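Local coordinates for lectin-like protein (Entamoeba histolytica HM-1:IMSS-A, PDB 5ZBT) that is of unknown function but, being the legume-lectin-like domain of an ERGIC-53-like membrane protein, may bind D-mannose, at residues I34-V39 against V51-V56; L77-Q83 against H228-V232; G110-G114 against I124-F128; V159-D165 against I186-H190; E179-I184 against I196-D202. All blocks are in the same frame, centred on the assembly; numbering follows the deposited sequence.

How the interactions relate
All five contacts belong to one legume-lectin-like beta sandwich and differ mainly in depth and chemistry. Interactions 2 and 5 pair antiparallel strands of the same sheet through backbone hydrogen bonds. Interaction 2 lies at the surface; the others are partly buried, and in interaction 5 one face (Leu182, Ile184, Ile196, Ile198) turns inward. Interactions 1, 3 and 4 join loop or helix to other parts mainly by side chains: aliphatic at 34-39 with 51-56, aromatic at 110-114 with 124-128, and aliphatic plus one carboxylate at 159-165 with 186-190. Interactions 4 and 5 share strand 181-188. Interaction 3 meets both, Ile126 touching Ile162 and Ile186, and Ile124 touching Ile184.

Interaction 1: I34-V39 against V51-V56; sequences IEPENV and VFENYV
Ile34 and Val51 meet at an edge of the legume-lectin-like beta sandwich, where the residues leading into helix 36-42 and its first turn lie against the loop joining strands 50-51 and 56-59. The side chains that pack are all aliphatic, though Ile34 also rests on the backbone of the loop, and no hydrogen bond crosses the contact. Val51 reaches in with both methyls: CG1, anti to the backbone N (chi1 -178°), lies 3.7 Å from Ile34 CG2 and also touches the ring of Pro36, with 4.1 Å between Val51 CG1 and Pro36 CG. Its other methyl turns to the helix, where Val51 CG2 is 4.1 Å from Val39 CG1; these two valine side chains run past each other in opposite directions. Deeper in, Val39 CG2 approaches Val56 CG2 more loosely at 4.4 Å, and both residues are backed by Phe30 and by Met69 of strand 66-71.

The outer side is different in kind. Glu53 and Asn54 leave the backbone directed away from 34-39, and Pro36 is itself exposed. Phe52 and Tyr55 start out likewise and pack on each other, Phe52 CB sitting 3.8 Å above the centre of the Tyr55 ring, while Tyr55 makes a cation-pi contact with Arg223. On the tight side, by contrast, Ile34 leans on Val51 with CG2 and on the loop backbone with CB, 3.7 Å from Glu53 O.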
# COMPACT_ATOMS: atom_id res chain seq x y z
N ILE A 34 -13.03 7.05 -10.87
CA ILE A 34 -12.90 5.59 -10.87
C ILE A 34 -13.93 4.98 -11.81
O ILE A 34 -15.14 5.21 -11.66
CB ILE A 34 -13.08 5.02 -9.46
CG1 ILE A 34 -12.07 5.64 -8.49
CG2 ILE A 34 -12.92 3.50 -9.52
CD1 ILE A 34 -10.65 5.24 -8.75
N GLU A 35 -13.46 4.16 -12.73
CA GLU A 35 -14.33 3.40 -13.62
C GLU A 35 -14.28 1.94 -13.19
O GLU A 35 -13.21 1.32 -13.24
CB GLU A 35 -13.89 3.58 -15.08
CG GLU A 35 -14.01 2.38 -16.03
CD GLU A 35 -13.36 2.64 -17.40
OE1 GLU A 35 -12.21 2.16 -17.62
OE2 GLU A 35 -13.97 3.34 -18.23
N PRO A 36 -15.40 1.38 -12.70
CA PRO A 36 -15.32 0.05 -12.05
C PRO A 36 -14.70 -1.05 -12.90
O PRO A 36 -14.04 -1.93 -12.34
CB PRO A 36 -16.79 -0.25 -11.73
CG PRO A 36 -17.38 1.07 -11.49
CD PRO A 36 -16.70 2.02 -12.47
N GLU A 37 -14.92 -1.08 -14.21
CA GLU A 37 -14.38 -2.20 -14.97
C GLU A 37 -12.86 -2.11 -15.07
O GLU A 37 -12.19 -3.14 -15.16
CB GLU A 37 -15.05 -2.30 -16.36
CG GLU A 37 -14.51 -1.41 -17.49
CD GLU A 37 -15.26 -1.62 -18.82
OE1 GLU A 37 -14.62 -1.70 -19.90
OE2 GLU A 37 -16.51 -1.72 -18.79
N ASN A 38 -12.31 -0.90 -15.00
CA ASN A 38 -10.85 -0.78 -15.01
C ASN A 38 -10.23 -1.41 -13.76
O ASN A 38 -9.16 -2.02 -13.84
CB ASN A 38 -10.43 0.69 -15.12
CG ASN A 38 -8.92 0.84 -15.14
OD1 ASN A 38 -8.21 0.14 -15.89
ND2 ASN A 38 -8.40 1.74 -14.31
N VAL A 39 -10.88 -1.25 -12.60
CA VAL A 39 -10.38 -1.85 -11.37
C VAL A 39 -10.50 -3.37 -11.44
O VAL A 39 -9.54 -4.10 -11.20
CB VAL A 39 -11.11 -1.28 -10.15
CG1 VAL A 39 -10.61 -1.93 -8.88
CG2 VAL A 39 -10.93 0.22 -10.05
N VAL A 51 -15.98 -1.03 -4.90
CA VAL A 51 -15.68 0.09 -5.79
C VAL A 51 -16.87 1.06 -5.74
O VAL A 51 -17.97 0.72 -6.17
CB VAL A 51 -15.41 -0.37 -7.22
CG1 VAL A 51 -15.06 0.83 -8.10
CG2 VAL A 51 -14.31 -1.43 -7.24
N PHE A 52 -16.64 2.25 -5.20
CA PHE A 52 -17.60 3.34 -5.20
C PHE A 52 -17.26 4.29 -6.34
O PHE A 52 -16.24 4.14 -7.03
CB PHE A 52 -17.60 4.07 -3.85
CG PHE A 52 -18.35 3.34 -2.77
CD1 PHE A 52 -19.73 3.47 -2.64
CD2 PHE A 52 -17.67 2.53 -1.87
CE1 PHE A 52 -20.42 2.79 -1.64
CE2 PHE A 52 -18.35 1.85 -0.86
CZ PHE A 52 -19.73 1.98 -0.74
N GLU A 53 -18.11 5.31 -6.53
CA GLU A 53 -17.89 6.30 -7.58
C GLU A 53 -16.57 7.06 -7.37
O GLU A 53 -15.79 7.23 -8.31
CB GLU A 53 -19.06 7.28 -7.65
CG GLU A 53 -19.37 7.76 -9.06
CD GLU A 53 -20.19 9.03 -9.11
OE1 GLU A 53 -20.65 9.48 -8.04
OE2 GLU A 53 -20.37 9.59 -10.21
N ASN A 54 -16.31 7.52 -6.14
CA ASN A 54 -15.17 8.38 -5.87
C ASN A 54 -13.98 7.68 -5.20
O ASN A 54 -12.97 8.34 -4.95
CB ASN A 54 -15.60 9.56 -4.99
CG ASN A 54 -16.75 10.34 -5.58
OD1 ASN A 54 -16.84 10.51 -6.80
ND2 ASN A 54 -17.66 10.83 -4.72
N TYR A 55 -14.06 6.38 -4.91
CA TYR A 55 -12.98 5.72 -4.18
C TYR A 55 -13.23 4.21 -4.20
O TYR A 55 -14.35 3.75 -4.47
CB TYR A 55 -12.86 6.23 -2.73
CG TYR A 55 -14.14 6.11 -1.94
CD1 TYR A 55 -14.45 4.95 -1.24
CD2 TYR A 55 -15.07 7.15 -1.93
CE1 TYR A 55 -15.64 4.83 -0.53
CE2 TYR A 55 -16.28 7.03 -1.22
CZ TYR A 55 -16.55 5.88 -0.53
OH TYR A 55 -17.73 5.77 0.17
N VAL A 56 -12.16 3.46 -3.92
CA VAL A 56 -12.25 2.03 -3.65
C VAL A 56 -12.20 1.85 -2.14
O VAL A 56 -11.22 2.25 -1.49
CB VAL A 56 -11.13 1.25 -4.35
CG1 VAL A 56 -11.27 -0.26 -4.09
CG2 VAL A 56 -11.12 1.55 -5.86

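Interaction 2: L77-Q83 against H228-V232; sequences LPSFELQ and HYYEV
Tyr229 turns the edge of its ring to Phe80, whose CB lies near the ring plane, 3.4 Å from Tyr229 CE1. Leu77 comes from the opposite direction, with its CD2 3.5 Å from Tyr229 OH, and Leu82 CD2 packs at Tyr229 CB. On the other face of the sheet, Gln83 CD lies at the ring edge of Tyr230, amide and ring planes 52° apart; beside it Glu81 OE2 has a salt bridge to Arg172. Antiparallel pairing sets these positions. Glu81 and Tyr230 form a hydrogen-bonded pair, with 2.8 Å from Glu81 N to Tyr230 O, and Gln83 and His228 form another. Water 1 adds a link, donating to Gln83 O and lying 2.9 Å from His228 ND1. Past the strand, Val232 N reaches Ser79 O from above the carbonyl plane at 3.0 Å. Strand 80-90 lies between 220-231 and 170-176, with Phe80 and Leu82 making backbone bonds to Tyr175 and Ile173.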
# COMPACT_ATOMS: atom_id res chain seq x y z
N LEU A 77 8.87 -4.19 -14.32
CA LEU A 77 8.81 -2.78 -14.67
C LEU A 77 10.20 -2.18 -14.81
O LEU A 77 11.15 -2.63 -14.17
CB LEU A 77 8.04 -1.99 -13.60
CG LEU A 77 6.56 -2.32 -13.45
CD1 LEU A 77 5.96 -1.43 -12.40
CD2 LEU A 77 5.85 -2.15 -14.78
N PRO A 78 10.33 -1.15 -15.65
CA PRO A 78 11.53 -0.29 -15.56
C PRO A 78 11.41 0.61 -14.34
O PRO A 78 10.47 0.44 -13.55
CB PRO A 78 11.46 0.52 -16.86
CG PRO A 78 9.99 0.67 -17.08
CD PRO A 78 9.35 -0.62 -16.61
N SER A 79 12.32 1.56 -14.19
CA SER A 79 12.21 2.50 -13.08
C SER A 79 10.82 3.09 -13.06
O SER A 79 10.28 3.49 -14.10
CB SER A 79 13.27 3.60 -13.20
OG SER A 79 14.55 3.01 -13.10
N PHE A 80 10.21 3.08 -11.89
CA PHE A 80 8.80 3.42 -11.81
C PHE A 80 8.53 4.25 -10.58
O PHE A 80 9.34 4.31 -9.64
CB PHE A 80 7.91 2.17 -11.80
CG PHE A 80 8.13 1.27 -10.63
CD1 PHE A 80 7.43 1.48 -9.44
CD2 PHE A 80 9.04 0.21 -10.71
CE1 PHE A 80 7.63 0.66 -8.34
CE2 PHE A 80 9.23 -0.62 -9.63
CZ PHE A 80 8.53 -0.40 -8.43
N GLU A 81 7.36 4.88 -10.59
CA GLU A 81 6.83 5.58 -9.43
C GLU A 81 5.37 5.20 -9.30
O GLU A 81 4.61 5.27 -10.29
CB GLU A 81 7.01 7.10 -9.57
CG GLU A 81 6.12 7.87 -8.62
CD GLU A 81 6.49 9.34 -8.49
OE1 GLU A 81 7.68 9.70 -8.59
OE2 GLU A 81 5.56 10.14 -8.27
N LEU A 82 4.97 4.74 -8.11
CA LEU A 82 3.58 4.50 -7.80
C LEU A 82 3.09 5.58 -6.83
O LEU A 82 3.81 5.95 -5.89
CB LEU A 82 3.37 3.11 -7.19
CG LEU A 82 4.03 1.95 -7.93
CD1 LEU A 82 4.11 0.70 -7.06
CD2 LEU A 82 3.28 1.64 -9.21
N GLN A 83 1.89 6.09 -7.09
CA GLN A 83 1.23 7.10 -6.27
C GLN A 83 -0.12 6.57 -5.82
O GLN A 83 -1.02 6.36 -6.65
CB GLN A 83 1.05 8.41 -7.03
CG GLN A 83 2.35 9.15 -7.34
CD GLN A 83 2.13 10.28 -8.31
OE1 GLN A 83 1.01 10.74 -8.47
NE2 GLN A 83 3.19 10.70 -8.99
N HIS A 228 -1.77 5.63 -9.39
CA HIS A 228 -1.11 5.94 -10.65
C HIS A 228 0.23 5.24 -10.67
O HIS A 228 1.00 5.34 -9.71
CB HIS A 228 -0.87 7.45 -10.84
CG HIS A 228 -2.11 8.27 -10.97
ND1 HIS A 228 -2.93 8.55 -9.89
CD2 HIS A 228 -2.64 8.92 -12.03
CE1 HIS A 228 -3.94 9.30 -10.29
NE2 HIS A 228 -3.78 9.55 -11.58
N TYR A 229 0.51 4.57 -11.77
CA TYR A 229 1.83 4.07 -12.09
C TYR A 229 2.43 4.99 -13.15
O TYR A 229 1.78 5.28 -14.16
CB TYR A 229 1.75 2.62 -12.58
CG TYR A 229 2.89 2.22 -13.48
CD1 TYR A 229 4.20 2.32 -13.05
CD2 TYR A 229 2.65 1.73 -14.76
CE1 TYR A 229 5.26 1.97 -13.87
CE2 TYR A 229 3.71 1.37 -15.59
CZ TYR A 229 5.02 1.49 -15.14
OH TYR A 229 6.09 1.15 -15.93
N TYR A 230 3.64 5.47 -12.91
CA TYR A 230 4.37 6.29 -13.87
C TYR A 230 5.73 5.67 -14.11
O TYR A 230 6.42 5.26 -13.16
CB TYR A 230 4.55 7.73 -13.39
CG TYR A 230 3.26 8.51 -13.33
CD1 TYR A 230 2.57 8.84 -14.50
CD2 TYR A 230 2.74 8.93 -12.12
CE1 TYR A 230 1.38 9.55 -14.45
CE2 TYR A 230 1.54 9.65 -12.06
CZ TYR A 230 0.87 9.95 -13.22
OH TYR A 230 -0.30 10.66 -13.16
N GLU A 231 6.12 5.59 -15.37
CA GLU A 231 7.50 5.27 -15.69
C GLU A 231 8.38 6.48 -15.39
O GLU A 231 8.05 7.61 -15.77
CB GLU A 231 7.61 4.86 -17.15
CG GLU A 231 9.04 4.70 -17.63
CD GLU A 231 9.16 3.82 -18.86
OE1 GLU A 231 8.11 3.29 -19.31
OE2 GLU A 231 10.29 3.63 -19.35
N VAL A 232 9.46 6.27 -14.66
CA VAL A 232 10.42 7.34 -14.38
C VAL A 232 11.35 7.48 -15.57
O VAL A 232 11.92 6.48 -16.04
CB VAL A 232 11.20 7.05 -13.09
CG1 VAL A 232 12.26 8.12 -12.86
CG2 VAL A 232 10.23 6.95 -11.90
O HOH W 1 -3.04 8.55 -6.99

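Interaction 3: G110-G114 against I124-F128; sequences GDLFG and IFINF
Phe113 and Phe125 both carry CG anti to their carbonyl carbon (chi1 -56° and -49°), and these torsions bring the two rings together in an offset stack. The centroids are 4.7 Å apart and the planes are inclined at 26°. Overlap is partial: Phe113 CD2 lies 3.5 Å above the plane of the Phe125 ring, toward its rim, and Phe113 CE2 comes within 3.4 Å of Phe125 CG. At the far side of the Phe113 ring, CE1 has Asn127 OD1 3.6 Å away at the ring edge, while the amide nitrogen of Asn127 bonds to Glu129 O. The stack lays the loop between strands 97-103 and 122-127 over the sheet of the lectin-like sandwich that holds both strands. Within this loop Asp111 and Leu112 form a classic beta bulge facing Ala115. Leu112 crosses Phe125 at about a right angle, with CG 4.1 Å from Phe125 CZ. Trp101, on the neighbouring strand, meets Phe125 edge-to-face, and Phe113 O accepts a hydrogen bond from Ser211 OG.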
# COMPACT_ATOMS: atom_id res chain seq x y z
N GLY A 110 -4.16 -12.91 6.14
CA GLY A 110 -3.38 -13.13 7.34
C GLY A 110 -3.52 -11.98 8.30
O GLY A 110 -4.40 -11.13 8.17
N ASP A 111 -2.61 -11.94 9.27
CA ASP A 111 -2.69 -10.97 10.35
C ASP A 111 -1.77 -9.77 10.15
O ASP A 111 -1.79 -8.85 10.98
CB ASP A 111 -2.38 -11.67 11.67
CG ASP A 111 -3.27 -12.88 11.89
OD1 ASP A 111 -4.47 -12.81 11.51
OD2 ASP A 111 -2.78 -13.90 12.41
N LEU A 112 -0.99 -9.74 9.07
CA LEU A 112 -0.05 -8.66 8.80
C LEU A 112 -0.76 -7.61 7.95
O LEU A 112 -0.69 -7.64 6.73
CB LEU A 112 1.19 -9.20 8.10
CG LEU A 112 2.39 -8.29 7.84
CD1 LEU A 112 2.72 -7.45 9.09
CD2 LEU A 112 3.61 -9.14 7.41
N PHE A 113 -1.46 -6.68 8.61
CA PHE A 113 -2.30 -5.69 7.91
C PHE A 113 -3.19 -6.35 6.86
O PHE A 113 -3.28 -5.89 5.72
CB PHE A 113 -1.45 -4.59 7.26
CG PHE A 113 -0.55 -3.88 8.21
CD1 PHE A 113 -1.02 -2.87 9.02
CD2 PHE A 113 0.79 -4.24 8.31
CE1 PHE A 113 -0.19 -2.23 9.91
CE2 PHE A 113 1.63 -3.60 9.21
CZ PHE A 113 1.13 -2.59 10.00
N GLY A 114 -3.83 -7.46 7.24
CA GLY A 114 -4.71 -8.19 6.35
C GLY A 114 -4.08 -9.33 5.57
O GLY A 114 -4.81 -10.24 5.14
N ILE A 124 5.04 -2.40 2.27
CA ILE A 124 5.11 -1.00 2.69
C ILE A 124 3.85 -0.73 3.51
O ILE A 124 2.73 -0.86 3.00
CB ILE A 124 5.21 -0.04 1.49
CG1 ILE A 124 6.35 -0.47 0.58
CG2 ILE A 124 5.42 1.39 1.92
CD1 ILE A 124 6.07 -0.25 -0.87
N PHE A 125 4.03 -0.37 4.79
CA PHE A 125 2.94 -0.30 5.74
C PHE A 125 2.81 1.11 6.30
O PHE A 125 3.81 1.76 6.62
CB PHE A 125 3.14 -1.30 6.90
CG PHE A 125 3.47 -2.70 6.44
CD1 PHE A 125 2.70 -3.34 5.48
CD2 PHE A 125 4.56 -3.37 6.97
CE1 PHE A 125 3.00 -4.64 5.06
CE2 PHE A 125 4.88 -4.66 6.54
CZ PHE A 125 4.09 -5.29 5.59
N ILE A 126 1.57 1.57 6.42
CA ILE A 126 1.22 2.76 7.18
C ILE A 126 0.44 2.29 8.39
O ILE A 126 -0.64 1.71 8.25
CB ILE A 126 0.39 3.76 6.36
CG1 ILE A 126 1.06 4.07 5.01
CG2 ILE A 126 0.15 5.04 7.17
CD1 ILE A 126 0.24 5.05 4.13
N ASN A 127 0.98 2.52 9.58
CA ASN A 127 0.39 1.98 10.80
C ASN A 127 -0.08 3.11 11.71
O ASN A 127 0.70 4.00 12.05
CB ASN A 127 1.38 1.10 11.54
CG ASN A 127 0.83 0.62 12.85
OD1 ASN A 127 -0.06 -0.22 12.87
ND2 ASN A 127 1.32 1.17 13.96
N PHE A 128 -1.37 3.06 12.10
CA PHE A 128 -1.96 3.96 13.09
C PHE A 128 -2.16 3.31 14.46
O PHE A 128 -2.27 4.02 15.47
CB PHE A 128 -3.32 4.50 12.62
CG PHE A 128 -3.27 5.35 11.39
CD1 PHE A 128 -3.26 4.76 10.12
CD2 PHE A 128 -3.24 6.73 11.48
CE1 PHE A 128 -3.22 5.54 8.97
CE2 PHE A 128 -3.20 7.53 10.34
CZ PHE A 128 -3.19 6.94 9.08

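Interaction 4: V159-D165 against I186-H190; sequences VANIQKD and IMVNH
Asp165 reaches across to the end of strand 181-188, and each of its side-chain atoms can be followed to a neighbour. CB packs 4.1 Å from Val188 CG1. With CG anti to the backbone N (chi1 -179°), the carboxylate is carried on to Asn189. There OD2 accepts a nearly straight bond from Asn189 N, 2.8 Å long and 172° at the hydrogen, approaching from well above the carboxylate plane. The same OD2 receives a hydrogen from water 2, which in turn accepts from His190 N. OD1 bonds to Asp167 N, so both oxygens are engaged.

Behind this polar end the contact is aliphatic. Val159 CG1 lies 3.6 Å from Ile186 CG2, and Ile162 lies athwart Ile186, CG1 being 3.8 Å from Ile186 CD1. Both isoleucines touch Ile136 of strand 135-142, in the sheet opposite strand 181-188. The loop passes from strand 153-158 in one sheet to strand 170-176 in the other, a crossing between the two layers of a legume-lectin-like beta sandwich.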
# COMPACT_ATOMS: atom_id res chain seq x y z
N VAL A 159 5.32 10.15 10.00
CA VAL A 159 4.84 11.34 9.31
C VAL A 159 3.47 11.73 9.85
O VAL A 159 2.52 10.93 9.79
CB VAL A 159 4.76 11.15 7.78
CG1 VAL A 159 4.15 12.42 7.15
CG2 VAL A 159 6.14 10.88 7.21
N ALA A 160 3.35 12.97 10.31
CA ALA A 160 2.10 13.45 10.89
C ALA A 160 1.08 13.79 9.81
O ALA A 160 1.43 14.19 8.69
CB ALA A 160 2.35 14.69 11.75
N ASN A 161 -0.19 13.62 10.16
CA ASN A 161 -1.36 14.12 9.45
C ASN A 161 -1.70 13.34 8.18
O ASN A 161 -2.31 13.90 7.26
CB ASN A 161 -1.19 15.61 9.12
CG ASN A 161 -1.02 16.45 10.37
OD1 ASN A 161 -0.07 17.22 10.49
ND2 ASN A 161 -1.96 16.31 11.30
N ILE A 162 -1.37 12.05 8.13
CA ILE A 162 -1.61 11.28 6.91
C ILE A 162 -3.10 11.19 6.60
O ILE A 162 -3.53 11.48 5.47
CB ILE A 162 -0.97 9.88 7.00
CG1 ILE A 162 0.54 9.98 6.87
CG2 ILE A 162 -1.50 9.01 5.89
CD1 ILE A 162 1.27 8.70 7.27
N GLN A 163 -3.93 10.82 7.58
CA GLN A 163 -5.36 10.76 7.28
C GLN A 163 -6.08 12.06 7.54
O GLN A 163 -7.19 12.25 7.01
CB GLN A 163 -6.06 9.62 8.03
CG GLN A 163 -6.36 9.87 9.48
CD GLN A 163 -7.65 10.64 9.72
OE1 GLN A 163 -7.67 11.58 10.51
NE2 GLN A 163 -8.73 10.25 9.03
N LYS A 164 -5.49 12.97 8.33
CA LYS A 164 -6.09 14.28 8.61
C LYS A 164 -6.00 15.24 7.43
O LYS A 164 -6.59 16.33 7.51
CB LYS A 164 -5.41 14.91 9.83
CG LYS A 164 -5.91 14.37 11.17
CD LYS A 164 -4.86 14.57 12.27
CE LYS A 164 -5.45 14.41 13.67
NZ LYS A 164 -5.95 13.04 13.96
N ASP A 165 -5.27 14.90 6.38
CA ASP A 165 -5.26 15.68 5.14
C ASP A 165 -6.59 15.47 4.42
O ASP A 165 -6.83 14.40 3.85
CB ASP A 165 -4.07 15.26 4.27
CG ASP A 165 -3.96 16.05 2.97
OD1 ASP A 165 -4.87 16.83 2.61
OD2 ASP A 165 -2.94 15.90 2.27
N ILE A 186 5.82 10.61 1.25
CA ILE A 186 4.38 10.78 1.39
C ILE A 186 4.04 12.26 1.29
O ILE A 186 4.69 13.10 1.92
CB ILE A 186 3.82 10.16 2.69
CG1 ILE A 186 2.29 10.18 2.64
CG2 ILE A 186 4.32 10.87 3.92
CD1 ILE A 186 1.63 9.03 3.36
N MET A 187 3.07 12.58 0.44
CA MET A 187 2.62 13.95 0.22
C MET A 187 1.44 14.22 1.14
O MET A 187 0.36 13.64 0.98
CB MET A 187 2.23 14.17 -1.25
CG MET A 187 2.07 15.66 -1.62
SD MET A 187 0.60 16.47 -0.89
CE MET A 187 -0.70 15.41 -1.53
N VAL A 188 1.65 15.13 2.10
CA VAL A 188 0.62 15.48 3.07
C VAL A 188 0.48 17.00 3.08
O VAL A 188 1.48 17.71 3.26
CB VAL A 188 0.97 14.98 4.49
CG1 VAL A 188 -0.14 15.34 5.46
CG2 VAL A 188 1.21 13.47 4.47
N ASN A 189 -0.74 17.49 2.89
CA ASN A 189 -1.03 18.92 2.94
C ASN A 189 -0.08 19.72 2.04
O ASN A 189 0.59 20.66 2.48
CB ASN A 189 -0.99 19.43 4.37
CG ASN A 189 -2.16 18.93 5.18
OD1 ASN A 189 -3.30 18.95 4.70
ND2 ASN A 189 -1.90 18.47 6.40
N HIS A 190 -0.01 19.31 0.78
CA HIS A 190 0.73 19.95 -0.30
C HIS A 190 2.24 19.89 -0.16
O HIS A 190 2.95 20.54 -0.94
CB HIS A 190 0.30 21.41 -0.48
CG HIS A 190 -1.16 21.56 -0.79
ND1 HIS A 190 -1.69 21.34 -2.04
CD2 HIS A 190 -2.20 21.91 0.00
CE1 HIS A 190 -2.99 21.54 -2.01
NE2 HIS A 190 -3.33 21.88 -0.78
O HOH W 2 -2.39 18.01 0.16

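Interaction 5: E179-I184 against I196-D202; sequences EKKLII and ITIEDID
Leu182 and Ile198 exchange the short backbone bonds of this hairpin: Ile198 N donates to Leu182 O at 2.8 Å and 170°, in the carbonyl plane, and Leu182 N returns one to Ile198 O. A second hydrogen-bonded pair, Ile184 with Ile196, follows, its bond from Ile184 N to Ile196 O also 2.8 Å. Where the ladder ends, Lys180 O accepts from Ile201 N at 2.9 Å, the donor tilted 28° from the carbonyl plane.

The side chains of these pairs lie alongside each other on one face, Leu182 CD2 4.0 Å from Ile198 CD1. Ile201 slants across from beyond the strand and brings CG2 to 3.7 Å from Leu182 CB. This face packs on Val138 of the opposing sheet, through Ile184, Ile196 and Ile198.

On the other face Ile183 runs beside Thr197, and Lys181 beside Glu199, whose OE1 rests 3.4 Å from Lys181 CG. Water 3 donates to both Glu179 OE2 and Glu199 OE1, bridging two carboxylates that would probably repel each other. Lys180 and Lys181 form a G1 beta bulge opposite Leu176, at the entry to strand 181-188. That strand and the outermost strand 191-198 make an antiparallel beta hairpin at the margin of the lectin-like sandwich.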
# COMPACT_ATOMS: atom_id res chain seq x y z
N GLU A 179 20.06 1.81 -10.12
CA GLU A 179 20.67 2.12 -8.83
C GLU A 179 20.27 1.16 -7.74
O GLU A 179 20.86 1.21 -6.65
CB GLU A 179 20.32 3.54 -8.41
CG GLU A 179 20.55 4.56 -9.50
CD GLU A 179 20.69 5.96 -8.95
OE1 GLU A 179 20.35 6.92 -9.68
OE2 GLU A 179 21.13 6.11 -7.78
N LYS A 180 19.28 0.30 -7.98
CA LYS A 180 18.74 -0.59 -6.95
C LYS A 180 18.36 0.20 -5.70
O LYS A 180 18.68 -0.19 -4.56
CB LYS A 180 19.73 -1.72 -6.63
CG LYS A 180 19.96 -2.64 -7.83
CD LYS A 180 20.58 -3.97 -7.41
CE LYS A 180 20.83 -4.86 -8.61
NZ LYS A 180 19.55 -5.37 -9.18
N LYS A 181 17.67 1.31 -5.92
CA LYS A 181 17.32 2.25 -4.86
C LYS A 181 15.81 2.38 -4.78
O LYS A 181 15.16 2.70 -5.78
CB LYS A 181 17.96 3.61 -5.11
CG LYS A 181 18.17 4.40 -3.85
CD LYS A 181 18.08 5.87 -4.14
CE LYS A 181 19.41 6.56 -4.15
NZ LYS A 181 19.20 8.05 -4.04
N LEU A 182 15.26 2.12 -3.60
CA LEU A 182 13.85 2.32 -3.33
C LEU A 182 13.68 3.55 -2.44
O LEU A 182 14.41 3.72 -1.46
CB LEU A 182 13.25 1.09 -2.66
CG LEU A 182 11.78 1.20 -2.26
CD1 LEU A 182 10.92 0.98 -3.48
CD2 LEU A 182 11.45 0.19 -1.18
N ILE A 183 12.74 4.41 -2.79
CA ILE A 183 12.48 5.65 -2.06
C ILE A 183 10.99 5.71 -1.76
O ILE A 183 10.17 5.54 -2.66
CB ILE A 183 12.94 6.89 -2.85
CG1 ILE A 183 14.43 6.77 -3.20
CG2 ILE A 183 12.69 8.16 -2.05
CD1 ILE A 183 15.00 7.98 -3.88
N ILE A 184 10.66 5.89 -0.48
CA ILE A 184 9.29 6.10 -0.01
C ILE A 184 9.17 7.55 0.44
O ILE A 184 9.98 8.02 1.25
CB ILE A 184 8.92 5.16 1.15
CG1 ILE A 184 9.36 3.71 0.87
CG2 ILE A 184 7.43 5.23 1.44
CD1 ILE A 184 8.66 3.07 -0.28
N ILE A 196 11.75 7.10 3.72
CA ILE A 196 12.69 5.99 3.72
C ILE A 196 13.41 5.96 2.37
O ILE A 196 12.80 6.18 1.31
CB ILE A 196 11.96 4.66 3.99
CG1 ILE A 196 11.57 4.53 5.46
CG2 ILE A 196 12.77 3.44 3.51
CD1 ILE A 196 10.45 3.53 5.71
N THR A 197 14.71 5.73 2.43
CA THR A 197 15.50 5.36 1.26
C THR A 197 16.22 4.06 1.57
O THR A 197 16.83 3.93 2.64
CB THR A 197 16.53 6.45 0.91
OG1 THR A 197 15.85 7.66 0.60
CG2 THR A 197 17.34 6.05 -0.29
N ILE A 198 16.14 3.10 0.65
CA ILE A 198 16.84 1.82 0.79
C ILE A 198 17.76 1.66 -0.40
O ILE A 198 17.31 1.62 -1.55
CB ILE A 198 15.86 0.63 0.87
CG1 ILE A 198 14.77 0.88 1.90
CG2 ILE A 198 16.63 -0.65 1.20
CD1 ILE A 198 13.80 -0.24 1.98
N GLU A 199 19.05 1.53 -0.12
CA GLU A 199 20.01 1.25 -1.18
C GLU A 199 20.17 -0.26 -1.39
O GLU A 199 19.82 -1.07 -0.52
CB GLU A 199 21.36 1.88 -0.86
CG GLU A 199 21.25 3.28 -0.31
CD GLU A 199 21.18 4.33 -1.40
OE1 GLU A 199 21.32 3.97 -2.59
OE2 GLU A 199 20.99 5.52 -1.05
N ASP A 200 20.67 -0.61 -2.57
CA ASP A 200 21.01 -2.00 -2.91
C ASP A 200 19.87 -2.98 -2.56
O ASP A 200 20.07 -4.04 -1.97
CB ASP A 200 22.32 -2.41 -2.23
CG ASP A 200 22.88 -3.70 -2.79
OD1 ASP A 200 23.05 -3.79 -4.03
OD2 ASP A 200 23.14 -4.63 -2.00
N ILE A 201 18.66 -2.62 -2.97
CA ILE A 201 17.48 -3.46 -2.76
C ILE A 201 16.96 -3.86 -4.13
O ILE A 201 16.85 -3.03 -5.04
CB ILE A 201 16.40 -2.74 -1.93
CG1 ILE A 201 15.15 -3.59 -1.78
CG2 ILE A 201 16.05 -1.37 -2.53
CD1 ILE A 201 14.14 -2.96 -0.82
N ASP A 202 16.68 -5.15 -4.29
CA ASP A 202 16.26 -5.72 -5.55
C ASP A 202 14.76 -5.90 -5.56
O ASP A 202 14.17 -6.29 -4.55
CB ASP A 202 16.94 -7.07 -5.76
CG ASP A 202 18.05 -7.00 -6.79
OD1 ASP A 202 18.77 -8.01 -6.93
OD2 ASP A 202 18.17 -5.95 -7.47
O HOH W 3 22.50 5.04 -5.47